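Long-range contacts in copper chaperone PCu(A)C (Methylosinus trichosporium OB3b, PDB 6P1F), which probably acts as a copper chaperone, its PCu(A)C domain binding copper through a histidine brace: residues M29-S34 and V75-G80; Q53-P58 and G81-L86. All blocks are in the same frame, centred on the assembly; numbering follows the deposited sequence.

Contact 1: M29-S34 and V75-G80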
loop_
_atom_site.group_PDB
_atom_site.type_symbol
_atom_site.label_atom_id
_atom_site.label_comp_id
_atom_site.label_asym_id
_atom_site.label_seq_id
_atom_site.Cartn_x
_atom_site.Cartn_y
_atom_site.Cartn_z
ATOM N N MET A 29 0.964 -4.665 -0.805
ATOM C CA MET A 29 -0.145 -5.245 -0.064
ATOM C C MET A 29 -1.107 -5.873 -1.040
ATOM O O MET A 29 -1.256 -5.398 -2.161
ATOM C CB MET A 29 -0.872 -4.178 0.760
ATOM C CG MET A 29 -1.375 -2.994 -0.084
ATOM S SD MET A 29 -2.006 -1.667 1.011
ATOM C CE MET A 29 -2.323 -0.359 -0.198
ATOM N N LEU A 30 -1.781 -6.927 -0.604
ATOM C CA LEU A 30 -2.836 -7.525 -1.408
ATOM C C LEU A 30 -4.126 -6.818 -1.074
ATOM O O LEU A 30 -4.524 -6.802 0.096
ATOM C CB LEU A 30 -2.915 -9.030 -1.088
ATOM C CG LEU A 30 -4.141 -9.808 -1.571
ATOM C CD1 LEU A 30 -4.352 -9.651 -3.060
ATOM C CD2 LEU A 30 -3.872 -11.271 -1.235
ATOM N N VAL A 31 -4.747 -6.178 -2.065
ATOM C CA VAL A 31 -6.011 -5.482 -1.818
ATOM C C VAL A 31 -7.134 -6.245 -2.488
ATOM O O VAL A 31 -7.057 -6.567 -3.677
ATOM C CB VAL A 31 -5.968 -4.054 -2.383
ATOM C CG1 VAL A 31 -7.291 -3.323 -2.102
ATOM C CG2 VAL A 31 -4.789 -3.277 -1.799
ATOM N N VAL A 32 -8.193 -6.535 -1.749
ATOM C CA VAL A 32 -9.255 -7.338 -2.323
ATOM C C VAL A 32 -10.576 -6.602 -2.193
ATOM O O VAL A 32 -10.910 -6.104 -1.122
ATOM C CB VAL A 32 -9.371 -8.719 -1.626
ATOM C CG1 VAL A 32 -10.558 -9.456 -2.155
ATOM C CG2 VAL A 32 -8.083 -9.550 -1.820
ATOM N N ASN A 33 -11.284 -6.437 -3.306
ATOM C CA ASN A 33 -12.645 -5.909 -3.221
ATOM C C ASN A 33 -13.631 -7.039 -3.427
ATOM O O ASN A 33 -13.785 -7.540 -4.548
ATOM C CB ASN A 33 -12.875 -4.807 -4.269
ATOM C CG ASN A 33 -14.297 -4.255 -4.206
ATOM O OD1 ASN A 33 -14.958 -4.342 -3.170
ATOM N ND2 ASN A 33 -14.761 -3.625 -5.304
ATOM N N SER A 34 -14.312 -7.452 -2.340
ATOM C CA SER A 34 -15.312 -8.500 -2.444
ATOM C C SER A 34 -16.710 -7.967 -2.707
ATOM O O SER A 34 -17.651 -8.754 -2.739
ATOM C CB SER A 34 -15.344 -9.349 -1.171
ATOM O OG SER A 34 -14.158 -10.089 -1.140
ATOM N N VAL A 75 -5.893 -6.561 -6.262
ATOM C CA VAL A 75 -4.590 -6.085 -6.691
ATOM C C VAL A 75 -3.544 -6.839 -5.897
ATOM O O VAL A 75 -3.526 -6.760 -4.665
ATOM C CB VAL A 75 -4.434 -4.580 -6.484
ATOM C CG1 VAL A 75 -3.019 -4.132 -6.848
ATOM C CG2 VAL A 75 -5.483 -3.830 -7.318
ATOM N N THR A 76 -2.686 -7.598 -6.595
ATOM C CA THR A 76 -1.596 -8.327 -5.929
ATOM C C THR A 76 -0.313 -7.504 -6.139
ATOM O O THR A 76 -0.079 -6.977 -7.212
ATOM C CB THR A 76 -1.428 -9.754 -6.470
ATOM O OG1 THR A 76 -2.679 -10.461 -6.348
ATOM C CG2 THR A 76 -0.394 -10.494 -5.655
ATOM N N MET A 77 0.491 -7.352 -5.095
ATOM C CA MET A 77 1.682 -6.518 -5.182
ATOM C C MET A 77 2.905 -7.293 -4.724
ATOM O O MET A 77 2.820 -8.059 -3.743
ATOM C CB MET A 77 1.537 -5.283 -4.316
ATOM C CG MET A 77 0.401 -4.356 -4.728
ATOM S SD MET A 77 0.499 -2.850 -3.781
ATOM C CE MET A 77 -1.178 -2.245 -3.934
ATOM N N ALA A 78 4.039 -7.039 -5.374
ATOM C CA ALA A 78 5.306 -7.655 -4.991
ATOM C C ALA A 78 6.412 -6.913 -5.705
ATOM O O ALA A 78 6.155 -6.223 -6.707
ATOM C CB ALA A 78 5.320 -9.144 -5.347
ATOM N N PRO A 79 7.639 -7.015 -5.189
ATOM C CA PRO A 79 8.736 -6.371 -5.930
ATOM C C PRO A 79 8.809 -6.821 -7.403
ATOM O O PRO A 79 8.710 -8.010 -7.710
ATOM C CB PRO A 79 9.994 -6.831 -5.167
ATOM C CG PRO A 79 9.502 -7.096 -3.764
ATOM C CD PRO A 79 8.049 -7.516 -3.858
ATOM N N GLY A 80 8.974 -5.868 -8.305
ATOM C CA GLY A 80 8.954 -6.192 -9.720
ATOM C C GLY A 80 7.583 -6.228 -10.362
ATOM O O GLY A 80 7.463 -6.353 -11.590
#

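Contact 2: Q53-P58 and G81-L86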
loop_
_atom_site.group_PDB
_atom_site.type_symbol
_atom_site.label_atom_id
_atom_site.label_comp_id
_atom_site.label_asym_id
_atom_site.label_seq_id
_atom_site.Cartn_x
_atom_site.Cartn_y
_atom_site.Cartn_z
ATOM N N GLN A 53 2.350 6.948 -4.731
ATOM C CA GLN A 53 2.151 6.715 -6.150
ATOM C C GLN A 53 1.947 5.234 -6.379
ATOM O O GLN A 53 2.809 4.391 -6.062
ATOM C CB GLN A 53 3.354 7.214 -6.983
ATOM C CG GLN A 53 3.657 8.687 -6.742
ATOM C CD GLN A 53 4.978 9.162 -7.353
ATOM O OE1 GLN A 53 5.771 8.369 -7.864
ATOM N NE2 GLN A 53 5.227 10.466 -7.271
ATOM N N PHE A 54 0.786 4.913 -6.915
ATOM C CA PHE A 54 0.463 3.532 -7.199
ATOM C C PHE A 54 0.949 3.156 -8.578
ATOM O O PHE A 54 0.786 3.901 -9.548
ATOM C CB PHE A 54 -1.028 3.295 -7.087
ATOM C CG PHE A 54 -1.600 3.605 -5.724
ATOM C CD1 PHE A 54 -1.449 2.709 -4.690
ATOM C CD2 PHE A 54 -2.300 4.776 -5.489
ATOM C CE1 PHE A 54 -1.990 2.989 -3.432
ATOM C CE2 PHE A 54 -2.866 5.046 -4.242
ATOM C CZ PHE A 54 -2.694 4.144 -3.211
ATOM N N HIS A 55 1.598 2.005 -8.652
ATOM C CA HIS A 55 2.003 1.424 -9.926
ATOM C C HIS A 55 1.291 0.101 -10.095
ATOM O O HIS A 55 1.614 -0.864 -9.429
ATOM C CB HIS A 55 3.510 1.229 -9.960
ATOM C CG HIS A 55 4.282 2.504 -9.906
ATOM N ND1 HIS A 55 4.862 3.056 -11.028
ATOM C CD2 HIS A 55 4.571 3.337 -8.884
ATOM C CE1 HIS A 55 5.490 4.168 -10.694
ATOM N NE2 HIS A 55 5.330 4.363 -9.402
ATOM N N ILE A 56 0.301 0.056 -10.976
ATOM C CA ILE A 56 -0.515 -1.142 -11.069
ATOM C C ILE A 56 -0.628 -1.567 -12.517
ATOM O O ILE A 56 -0.404 -0.772 -13.427
ATOM C CB ILE A 56 -1.928 -0.936 -10.457
ATOM C CG1 ILE A 56 -2.710 0.104 -11.253
ATOM C CG2 ILE A 56 -1.832 -0.539 -8.962
ATOM C CD1 ILE A 56 -4.182 0.164 -10.867
ATOM N N ALA A 57 -0.930 -2.836 -12.730
ATOM C CA ALA A 57 -1.039 -3.381 -14.079
ATOM C C ALA A 57 -2.356 -2.983 -14.723
ATOM O O ALA A 57 -3.353 -2.748 -14.036
ATOM C CB ALA A 57 -0.897 -4.903 -14.036
ATOM N N PRO A 58 -2.368 -2.870 -16.058
ATOM C CA PRO A 58 -1.177 -2.953 -16.903
ATOM C C PRO A 58 -0.426 -1.617 -16.935
ATOM O O PRO A 58 -0.967 -0.608 -16.467
ATOM C CB PRO A 58 -1.762 -3.291 -18.272
ATOM C CG PRO A 58 -3.098 -2.608 -18.263
ATOM C CD PRO A 58 -3.601 -2.684 -16.844
ATOM N N GLY A 81 6.544 -6.097 -9.546
ATOM C CA GLY A 81 5.187 -6.145 -10.036
ATOM C C GLY A 81 4.474 -4.880 -9.579
ATOM O O GLY A 81 5.104 -3.829 -9.449
ATOM N N SER A 82 3.176 -4.982 -9.356
ATOM C CA SER A 82 2.425 -3.817 -8.859
ATOM C C SER A 82 2.921 -3.416 -7.474
ATOM O O SER A 82 3.331 -4.250 -6.694
ATOM C CB SER A 82 0.930 -4.131 -8.810
ATOM O OG SER A 82 0.484 -4.563 -10.101
ATOM N N HIS A 83 2.864 -2.135 -7.145
ATOM C CA HIS A 83 3.437 -1.716 -5.868
ATOM C C HIS A 83 3.030 -0.291 -5.614
ATOM O O HIS A 83 2.525 0.409 -6.514
ATOM C CB HIS A 83 4.978 -1.823 -5.874
ATOM C CG HIS A 83 5.654 -0.890 -6.834
ATOM N ND1 HIS A 83 5.814 -1.196 -8.169
ATOM C CD2 HIS A 83 6.205 0.327 -6.649
ATOM C CE1 HIS A 83 6.441 -0.195 -8.768
ATOM N NE2 HIS A 83 6.703 0.730 -7.875
ATOM N N VAL A 84 3.252 0.139 -4.385
ATOM C CA VAL A 84 3.063 1.518 -4.011
ATOM C C VAL A 84 4.409 2.171 -3.751
ATOM O O VAL A 84 5.218 1.609 -3.030
ATOM C CB VAL A 84 2.226 1.620 -2.736
ATOM C CG1 VAL A 84 1.877 3.082 -2.445
ATOM C CG2 VAL A 84 0.988 0.749 -2.841
ATOM N N GLU A 85 4.658 3.347 -4.314
ATOM C CA GLU A 85 5.842 4.093 -3.916
ATOM C C GLU A 85 5.460 5.100 -2.841
ATOM O O GLU A 85 4.508 5.852 -3.010
ATOM C CB GLU A 85 6.475 4.811 -5.108
ATOM C CG GLU A 85 7.335 3.904 -5.941
ATOM C CD GLU A 85 8.631 4.569 -6.327
ATOM O OE1 GLU A 85 8.626 5.277 -7.353
ATOM O OE2 GLU A 85 9.639 4.394 -5.595
ATOM N N LEU A 86 6.163 5.056 -1.713
ATOM C CA LEU A 86 6.024 6.056 -0.645
ATOM C C LEU A 86 7.018 7.157 -0.922
ATOM O O LEU A 86 8.210 6.890 -1.057
ATOM C CB LEU A 86 6.304 5.431 0.723
ATOM C CG LEU A 86 5.517 4.145 0.982
ATOM C CD1 LEU A 86 5.868 3.567 2.377
ATOM C CD2 LEU A 86 4.023 4.368 0.816
HETATM O O HOH W 1 -2.200 -4.935 -10.574
#

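Contact 1: M29-S34 and V75-G80
Val31 and Val75 face each other as an antiparallel hydrogen-bonded pair, and each amide serves the other's carbonyl. Val31 N donates to Val75 O over 2.9 Å, and Val75 N returns a bond to Val31 O at 2.8 Å. Val75 O has further company from 29-34: the CA-H of Leu30 comes to it as a CA-H...O contact, and Leu30 CD1 lies 3.4 Å from Val75 O. The Leu30 and Thr76 side chains lie side by side, pointing the same way, and Leu30 CD1 also meets Thr76 OG1.

Two residues further along, the ladder gives way to a sulfur. Met29 N points its hydrogen at Met77 SD, a weak bond of 3.5 Å but nearly straight at 164°. Met77 CG, anti to its carbonyl carbon (chi1 -63°), comes within 3.2 Å of Met29 O; the chain beyond it is extended and lies against the Met29 backbone. The two methionine side chains run side by side in the same direction, Met29 CG packing on Met77 CE at 3.9 Å. The same methyl touches Val31 CG2, while Val31 and Val75 meet CB to CB on one face of the sheet.

Strand 8-16 flanks 24-33 on its other edge, where Leu30 and Val32 make backbone bonds to Glu11 and Lys9. Met29 also packs on Leu41 of strand 39-45, and Met77 leans on Val84 further along its own strand 73-89. The contact thus joins strand 24-33 to strand 73-89 just where the latter's regular pairing is interrupted after Val75.

Contact 2: Q53-P58 and G81-L86
His55 and His83 stand next to each other on one face of the sheet, their rings near parallel (6°) but slid apart, with centroids 4.6 Å apart and little overlap. What lies over the His83 ring is His55 CB, a CH-pi contact 3.8 Å from the ring centroid and offset toward the rim. Their backbones form a hydrogen-bonded antiparallel pair: His55 N reaches His83 O at 2.8 Å, and His83 N answers to His55 O.

His83 CG lies between its backbone N and carbonyl carbon (chi1 65°), and the ring's rotation is fixed by ND1, which donates to Gly81 O over 3.0 Å in the ring plane. An alanine in place of His83 removes the imidazole, and would probably leave Gly81 O without its ring donor and the zinc site without one of its ligands. His55 ND1 is likewise engaged, by Leu60 O.

Glu85 completes the row. It pairs with Gln53 through two backbone bonds; its chain is bent at chi2, and OE1 lies 4.0 Å from His55 NE2, the ring and carboxylate planes 58° apart. That oxygen's stronger partner is Arg24, in a salt bridge. On the reverse face Phe54 CD1 packs against Val84 CG2 at 3.6 Å.

His55, His83 and Glu85, with His59 nearby in sequence, are zinc ligands in another structure of this protein. Here no metal is bound to them: each ND1 is tied to a carbonyl, while the two NE2 atoms lie 4.2 Å apart, an arrangement consistent with NE2 being the nitrogen offered to the metal.

Both contacts use strand 73-89, which lies between strands 24-33 and 49-55 in the same mixed sheet of this all-beta PCu(A)C domain. Contact 1 lies at the start of the strand's interruption and contact 2 where it resumes at His83, their centres 9 Å apart. Along the chain the segments alternate: 29-34, 53-58, 75-80, then 81-86, so the two pairings cross. They touch directly where Met77 CB lies 3.2 Å from Ser82 O. Contact 2 supplies zinc ligands, whereas contact 1 holds none. Strand 73-89 thus carries two of the zinc ligands, His83 and Glu85, and pairs with strand 24-33, whose Leu30 lies about 6 Å, side chain to side chain, from the copper ligand His12.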